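PDB 1JI0: ABC transporter from Thermotoga maritima, which binds ATP and probably hydrolyses it to power the transport of branched-chain amino acids across the membrane. Local coordinates for residues 118-132 with 144-157. Sequence-based numbering, arbitrary orientation.
Sequences DLEWIFSLFPRLKER and EQQMLAIGRALMSR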
loop_
_atom_site.group_PDB
_atom_site.type_symbol
_atom_site.label_atom_id
_atom_site.label_comp_id
_atom_site.label_asym_id
_atom_site.label_seq_id
_atom_site.Cartn_x
_atom_site.Cartn_y
_atom_site.Cartn_z
ATOM N N ASP A 118 7.177 18.795 -2.549
ATOM C CA ASP A 118 6.873 17.380 -2.735
ATOM C C ASP A 118 7.424 16.848 -4.050
ATOM O O ASP A 118 7.935 15.729 -4.107
ATOM C CB ASP A 118 5.364 17.133 -2.688
ATOM C CG ASP A 118 4.783 17.332 -1.308
ATOM O OD1 ASP A 118 5.534 17.196 -0.317
ATOM O OD2 ASP A 118 3.569 17.608 -1.210
ATOM N N LEU A 119 7.322 17.643 -5.109
ATOM C CA LEU A 119 7.827 17.207 -6.402
ATOM C C LEU A 119 9.339 17.009 -6.341
ATOM O O LEU A 119 9.870 16.050 -6.904
ATOM C CB LEU A 119 7.472 18.226 -7.492
ATOM C CG LEU A 119 7.871 17.833 -8.922
ATOM C CD1 LEU A 119 7.331 16.450 -9.255
ATOM C CD2 LEU A 119 7.339 18.864 -9.905
ATOM N N GLU A 120 10.032 17.911 -5.654
ATOM C CA GLU A 120 11.479 17.793 -5.536
ATOM C C GLU A 120 11.840 16.650 -4.593
ATOM O O GLU A 120 12.843 15.966 -4.798
ATOM C CB GLU A 120 12.098 19.109 -5.048
ATOM C CG GLU A 120 11.517 19.658 -3.756
ATOM C CD GLU A 120 12.172 20.967 -3.329
ATOM O OE1 GLU A 120 11.740 21.551 -2.308
ATOM O OE2 GLU A 120 13.122 21.411 -4.014
ATOM N N TRP A 121 11.018 16.435 -3.569
ATOM C CA TRP A 121 11.273 15.351 -2.628
ATOM C C TRP A 121 11.198 14.015 -3.354
ATOM O O TRP A 121 11.986 13.114 -3.087
ATOM C CB TRP A 121 10.262 15.370 -1.478
ATOM C CG TRP A 121 10.381 14.174 -0.570
ATOM C CD1 TRP A 121 11.526 13.679 -0.005
ATOM C CD2 TRP A 121 9.321 13.308 -0.146
ATOM N NE1 TRP A 121 11.243 12.557 0.740
ATOM C CE2 TRP A 121 9.899 12.307 0.672
ATOM C CE3 TRP A 121 7.937 13.278 -0.376
ATOM C CZ2 TRP A 121 9.141 11.289 1.256
ATOM C CZ3 TRP A 121 7.184 12.264 0.208
ATOM C CH2 TRP A 121 7.789 11.284 1.014
ATOM N N ILE A 122 10.248 13.897 -4.279
ATOM C CA ILE A 122 10.078 12.671 -5.051
ATOM C C ILE A 122 11.253 12.467 -5.995
ATOM O O ILE A 122 11.561 11.343 -6.395
ATOM C CB ILE A 122 8.763 12.707 -5.861
ATOM C CG1 ILE A 122 7.578 12.535 -4.909
ATOM C CG2 ILE A 122 8.760 11.613 -6.921
ATOM C CD1 ILE A 122 6.241 12.566 -5.590
ATOM N N PHE A 123 11.903 13.569 -6.349
ATOM C CA PHE A 123 13.057 13.530 -7.235
ATOM C C PHE A 123 14.231 12.850 -6.540
ATOM O O PHE A 123 14.936 12.035 -7.142
ATOM C CB PHE A 123 13.433 14.952 -7.654
ATOM C CG PHE A 123 12.512 15.539 -8.688
ATOM C CD1 PHE A 123 12.355 16.919 -8.796
ATOM C CD2 PHE A 123 11.813 14.712 -9.570
ATOM C CE1 PHE A 123 11.514 17.469 -9.765
ATOM C CE2 PHE A 123 10.973 15.251 -10.542
ATOM C CZ PHE A 123 10.823 16.635 -10.639
ATOM N N SER A 124 14.429 13.182 -5.267
ATOM C CA SER A 124 15.507 12.586 -4.493
ATOM C C SER A 124 15.185 11.125 -4.186
ATOM O O SER A 124 16.085 10.304 -4.029
ATOM C CB SER A 124 15.728 13.365 -3.195
ATOM O OG SER A 124 14.548 13.410 -2.419
ATOM N N LEU A 125 13.898 10.800 -4.108
ATOM C CA LEU A 125 13.483 9.427 -3.840
ATOM C C LEU A 125 13.617 8.565 -5.090
ATOM O O LEU A 125 13.939 7.378 -5.006
ATOM C CB LEU A 125 12.026 9.382 -3.368
ATOM C CG LEU A 125 11.673 9.991 -2.013
ATOM C CD1 LEU A 125 10.164 9.999 -1.837
ATOM C CD2 LEU A 125 12.341 9.194 -0.906
ATOM N N PHE A 126 13.370 9.163 -6.252
ATOM C CA PHE A 126 13.437 8.432 -7.513
ATOM C C PHE A 126 14.308 9.127 -8.552
ATOM O O PHE A 126 13.802 9.657 -9.541
ATOM C CB PHE A 126 12.032 8.258 -8.090
ATOM C CG PHE A 126 11.072 7.587 -7.158
ATOM C CD1 PHE A 126 11.228 6.248 -6.825
ATOM C CD2 PHE A 126 10.008 8.296 -6.614
ATOM C CE1 PHE A 126 10.332 5.624 -5.964
ATOM C CE2 PHE A 126 9.110 7.681 -5.753
ATOM C CZ PHE A 126 9.273 6.342 -5.429
ATOM N N PRO A 127 15.631 9.130 -8.343
ATOM C CA PRO A 127 16.548 9.773 -9.290
ATOM C C PRO A 127 16.293 9.336 -10.734
ATOM O O PRO A 127 16.247 10.165 -11.646
ATOM C CB PRO A 127 17.917 9.332 -8.782
ATOM C CG PRO A 127 17.701 9.272 -7.301
ATOM C CD PRO A 127 16.371 8.562 -7.203
ATOM N N ARG A 128 16.126 8.031 -10.929
ATOM C CA ARG A 128 15.879 7.465 -12.250
ATOM C C ARG A 128 14.654 8.062 -12.938
ATOM O O ARG A 128 14.598 8.146 -14.165
ATOM C CB ARG A 128 15.705 5.950 -12.145
ATOM C CG ARG A 128 16.966 5.198 -11.767
ATOM C CD ARG A 128 18.074 5.478 -12.764
ATOM N NE ARG A 128 19.108 4.447 -12.741
ATOM C CZ ARG A 128 18.898 3.175 -13.070
ATOM N NH1 ARG A 128 17.688 2.777 -13.446
ATOM N NH2 ARG A 128 19.902 2.305 -13.033
ATOM N N LEU A 129 13.667 8.465 -12.148
ATOM C CA LEU A 129 12.456 9.050 -12.706
ATOM C C LEU A 129 12.738 10.463 -13.205
ATOM O O LEU A 129 12.296 10.839 -14.286
ATOM C CB LEU A 129 11.341 9.059 -11.653
ATOM C CG LEU A 129 10.119 8.175 -11.925
ATOM C CD1 LEU A 129 10.544 6.794 -12.378
ATOM C CD2 LEU A 129 9.271 8.092 -10.666
ATOM N N LYS A 130 13.476 11.243 -12.419
ATOM C CA LYS A 130 13.815 12.606 -12.816
ATOM C C LYS A 130 14.751 12.541 -14.017
ATOM O O LYS A 130 14.870 13.491 -14.787
ATOM C CB LYS A 130 14.498 13.348 -11.667
ATOM C CG LYS A 130 14.962 14.750 -12.032
ATOM C CD LYS A 130 15.492 15.491 -10.818
ATOM C CE LYS A 130 15.915 16.908 -11.172
ATOM N NZ LYS A 130 16.367 17.677 -9.977
ATOM N N GLU A 131 15.413 11.400 -14.163
ATOM C CA GLU A 131 16.329 11.178 -15.271
ATOM C C GLU A 131 15.526 11.032 -16.559
ATOM O O GLU A 131 16.067 11.160 -17.655
ATOM C CB GLU A 131 17.156 9.907 -15.017
ATOM C CG GLU A 131 17.957 9.406 -16.219
ATOM C CD GLU A 131 18.841 8.203 -15.893
ATOM O OE1 GLU A 131 19.497 7.680 -16.821
ATOM O OE2 GLU A 131 18.887 7.781 -14.716
ATOM N N ARG A 132 14.230 10.770 -16.421
ATOM C CA ARG A 132 13.364 10.588 -17.580
ATOM C C ARG A 132 12.057 11.357 -17.415
ATOM O O ARG A 132 10.991 10.882 -17.799
ATOM C CB ARG A 132 13.077 9.098 -17.768
ATOM C CG ARG A 132 14.328 8.232 -17.777
ATOM C CD ARG A 132 13.982 6.750 -17.833
ATOM N NE ARG A 132 15.171 5.900 -17.831
ATOM C CZ ARG A 132 16.037 5.818 -16.824
ATOM N NH1 ARG A 132 15.855 6.536 -15.722
ATOM N NH2 ARG A 132 17.087 5.014 -16.918
ATOM N N GLU A 144 10.651 1.125 -13.173
ATOM C CA GLU A 144 10.464 2.569 -13.198
ATOM C C GLU A 144 8.986 2.940 -13.147
ATOM O O GLU A 144 8.604 3.899 -12.480
ATOM C CB GLU A 144 11.110 3.141 -14.458
ATOM C CG GLU A 144 12.596 2.830 -14.541
ATOM C CD GLU A 144 13.213 3.268 -15.849
ATOM O OE1 GLU A 144 12.837 2.711 -16.905
ATOM O OE2 GLU A 144 14.072 4.173 -15.811
ATOM N N GLN A 145 8.161 2.180 -13.855
ATOM C CA GLN A 145 6.727 2.438 -13.866
ATOM C C GLN A 145 6.152 2.249 -12.466
ATOM O O GLN A 145 5.286 3.013 -12.031
ATOM C CB GLN A 145 6.025 1.503 -14.848
ATOM C CG GLN A 145 6.360 1.781 -16.303
ATOM C CD GLN A 145 5.496 0.982 -17.250
ATOM O OE1 GLN A 145 5.561 -0.242 -17.278
ATOM N NE2 GLN A 145 4.669 1.674 -18.028
ATOM N N GLN A 146 6.642 1.223 -11.770
ATOM C CA GLN A 146 6.196 0.934 -10.413
ATOM C C GLN A 146 6.549 2.132 -9.548
ATOM O O GLN A 146 5.744 2.583 -8.732
ATOM C CB GLN A 146 6.893 -0.326 -9.877
ATOM C CG GLN A 146 6.558 -0.671 -8.430
ATOM C CD GLN A 146 5.071 -0.888 -8.206
ATOM O OE1 GLN A 146 4.435 -1.681 -8.901
ATOM N NE2 GLN A 146 4.511 -0.185 -7.228
HETATM N N MSE A 147 7.756 2.653 -9.745
HETATM C CA MSE A 147 8.224 3.807 -8.992
HETATM C C MSE A 147 7.399 5.036 -9.361
HETATM O O MSE A 147 7.177 5.920 -8.528
HETATM C CB MSE A 147 9.705 4.065 -9.283
HETATM C CG MSE A 147 10.615 2.881 -8.962
HETATM SE SE MSE A 147 10.573 2.326 -7.081
HETATM C CE MSE A 147 12.341 2.933 -6.536
ATOM N N LEU A 148 6.950 5.089 -10.613
ATOM C CA LEU A 148 6.138 6.211 -11.083
ATOM C C LEU A 148 4.761 6.159 -10.416
ATOM O O LEU A 148 4.249 7.178 -9.955
ATOM C CB LEU A 148 5.991 6.164 -12.611
ATOM C CG LEU A 148 5.179 7.293 -13.275
ATOM C CD1 LEU A 148 5.626 8.624 -12.729
ATOM C CD2 LEU A 148 5.358 7.260 -14.787
ATOM N N ALA A 149 4.177 4.965 -10.359
ATOM C CA ALA A 149 2.868 4.777 -9.731
ATOM C C ALA A 149 2.923 5.238 -8.277
ATOM O O ALA A 149 2.011 5.910 -7.784
ATOM C CB ALA A 149 2.460 3.310 -9.801
ATOM N N ILE A 150 4.000 4.874 -7.589
ATOM C CA ILE A 150 4.177 5.272 -6.198
ATOM C C ILE A 150 4.353 6.789 -6.098
ATOM O O ILE A 150 3.834 7.421 -5.183
ATOM C CB ILE A 150 5.417 4.576 -5.568
ATOM C CG1 ILE A 150 5.176 3.067 -5.475
ATOM C CG2 ILE A 150 5.703 5.156 -4.191
ATOM C CD1 ILE A 150 6.382 2.291 -5.012
ATOM N N GLY A 151 5.094 7.371 -7.037
ATOM C CA GLY A 151 5.304 8.811 -7.007
ATOM C C GLY A 151 4.001 9.575 -7.176
ATOM O O GLY A 151 3.746 10.572 -6.496
ATOM N N ARG A 152 3.168 9.103 -8.096
ATOM C CA ARG A 152 1.878 9.739 -8.355
ATOM C C ARG A 152 1.035 9.785 -7.086
ATOM O O ARG A 152 0.439 10.814 -6.758
ATOM C CB ARG A 152 1.130 8.976 -9.451
ATOM C CG ARG A 152 -0.247 9.550 -9.788
ATOM C CD ARG A 152 -0.796 8.899 -11.045
ATOM N NE ARG A 152 -1.002 7.464 -10.889
ATOM C CZ ARG A 152 -1.243 6.629 -11.897
ATOM N NH1 ARG A 152 -1.301 7.092 -13.142
ATOM N NH2 ARG A 152 -1.443 5.338 -11.664
ATOM N N ALA A 153 0.993 8.666 -6.369
ATOM C CA ALA A 153 0.226 8.589 -5.137
ATOM C C ALA A 153 0.763 9.593 -4.118
ATOM O O ALA A 153 -0.003 10.246 -3.406
ATOM C CB ALA A 153 0.291 7.165 -4.572
ATOM N N LEU A 154 2.081 9.729 -4.058
ATOM C CA LEU A 154 2.690 10.655 -3.108
ATOM C C LEU A 154 2.296 12.104 -3.365
ATOM O O LEU A 154 2.063 12.860 -2.427
ATOM C CB LEU A 154 4.216 10.529 -3.139
ATOM C CG LEU A 154 4.826 9.300 -2.460
ATOM C CD1 LEU A 154 6.347 9.361 -2.563
ATOM C CD2 LEU A 154 4.402 9.265 -1.010
HETATM N N MSE A 155 2.216 12.492 -4.636
HETATM C CA MSE A 155 1.852 13.865 -4.978
HETATM C C MSE A 155 0.477 14.283 -4.456
HETATM O O MSE A 155 0.144 15.463 -4.461
HETATM C CB MSE A 155 1.916 14.068 -6.495
HETATM C CG MSE A 155 3.330 14.079 -7.062
HETATM SE SE MSE A 155 4.484 15.389 -6.201
HETATM C CE MSE A 155 3.286 16.900 -6.163
ATOM N N SER A 156 -0.324 13.320 -4.008
ATOM C CA SER A 156 -1.644 13.640 -3.482
ATOM C C SER A 156 -1.565 13.800 -1.970
ATOM O O SER A 156 -2.566 14.076 -1.319
ATOM C CB SER A 156 -2.651 12.538 -3.829
ATOM O OG SER A 156 -2.504 11.418 -2.975
ATOM N N ARG A 157 -0.367 13.620 -1.420
ATOM C CA ARG A 157 -0.150 13.744 0.022
ATOM C C ARG A 157 -1.184 12.902 0.785
ATOM O O ARG A 157 -1.986 13.417 1.577
ATOM C CB ARG A 157 -0.230 15.222 0.418
ATOM C CG ARG A 157 0.132 15.516 1.862
ATOM C CD ARG A 157 0.472 16.991 2.063
ATOM N NE ARG A 157 1.776 17.337 1.500
ATOM C CZ ARG A 157 2.307 18.556 1.534
ATOM N NH1 ARG A 157 1.644 19.556 2.103
ATOM N NH2 ARG A 157 3.506 18.779 1.010
HETATM O O HOH W 1 3.989 15.998 1.893
#
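Phe126 sets its ring against Met147, Ile150 and Gly151 of helix 142-154. The selenomethionine Met147, flexible enough to bend at both chi2 and chi3, folds along the CD1-CE1 edge, with CE in the ring plane; its SE, 4.7 Å from the Phe126 ring centroid, makes an oblique Met-aromatic contact. Ile150 CG2 touches the edge at CZ, while the carbonyl O of Met147 lies over one face. Glycine suits position 151 because a CB there would probably press on Ile122 CG2 and the Phe126 ring. With CG1 beside its backbone N (chi1 -73°) and chi2 extended, Ile122 carries CD1 to 3.4 Å from Met155 SE. Forked leucines fill in on either side of Phe126: Leu154 CD1 meets Leu125 CD1 and Trp121 CZ3, and Leu129 splits CD1 to Glu144 O and CD2 to Leu148 CA.

Helix segments 118-125 and 144-154, nearly antiparallel at 154° with axes 10.4 Å apart, belong to the helical subdomain of the ABC ATPase; the chain then turns at Phe126 into helix 127-130. Helix 172-187 adds Val181 against Phe126 and Ile185 against Leu154.

Charges close both ends. In a salt bridge, Arg157 NH2 gives Asp118 OD1 a fairly straight hydrogen bond of 2.9 Å, on the syn side, and a weak, poorly angled one to OD2, which Arg109 shares. Water 1 donates to OD1. An asparagine replacing Asp118 would probably leave Arg157 and Arg109, two close like charges, without their shared counter-charge. Glu144 OE2 sits over one face of the Arg132 guanidinium, a charge pairing doubtfully placed, while OE1 accepts from Ser141 N.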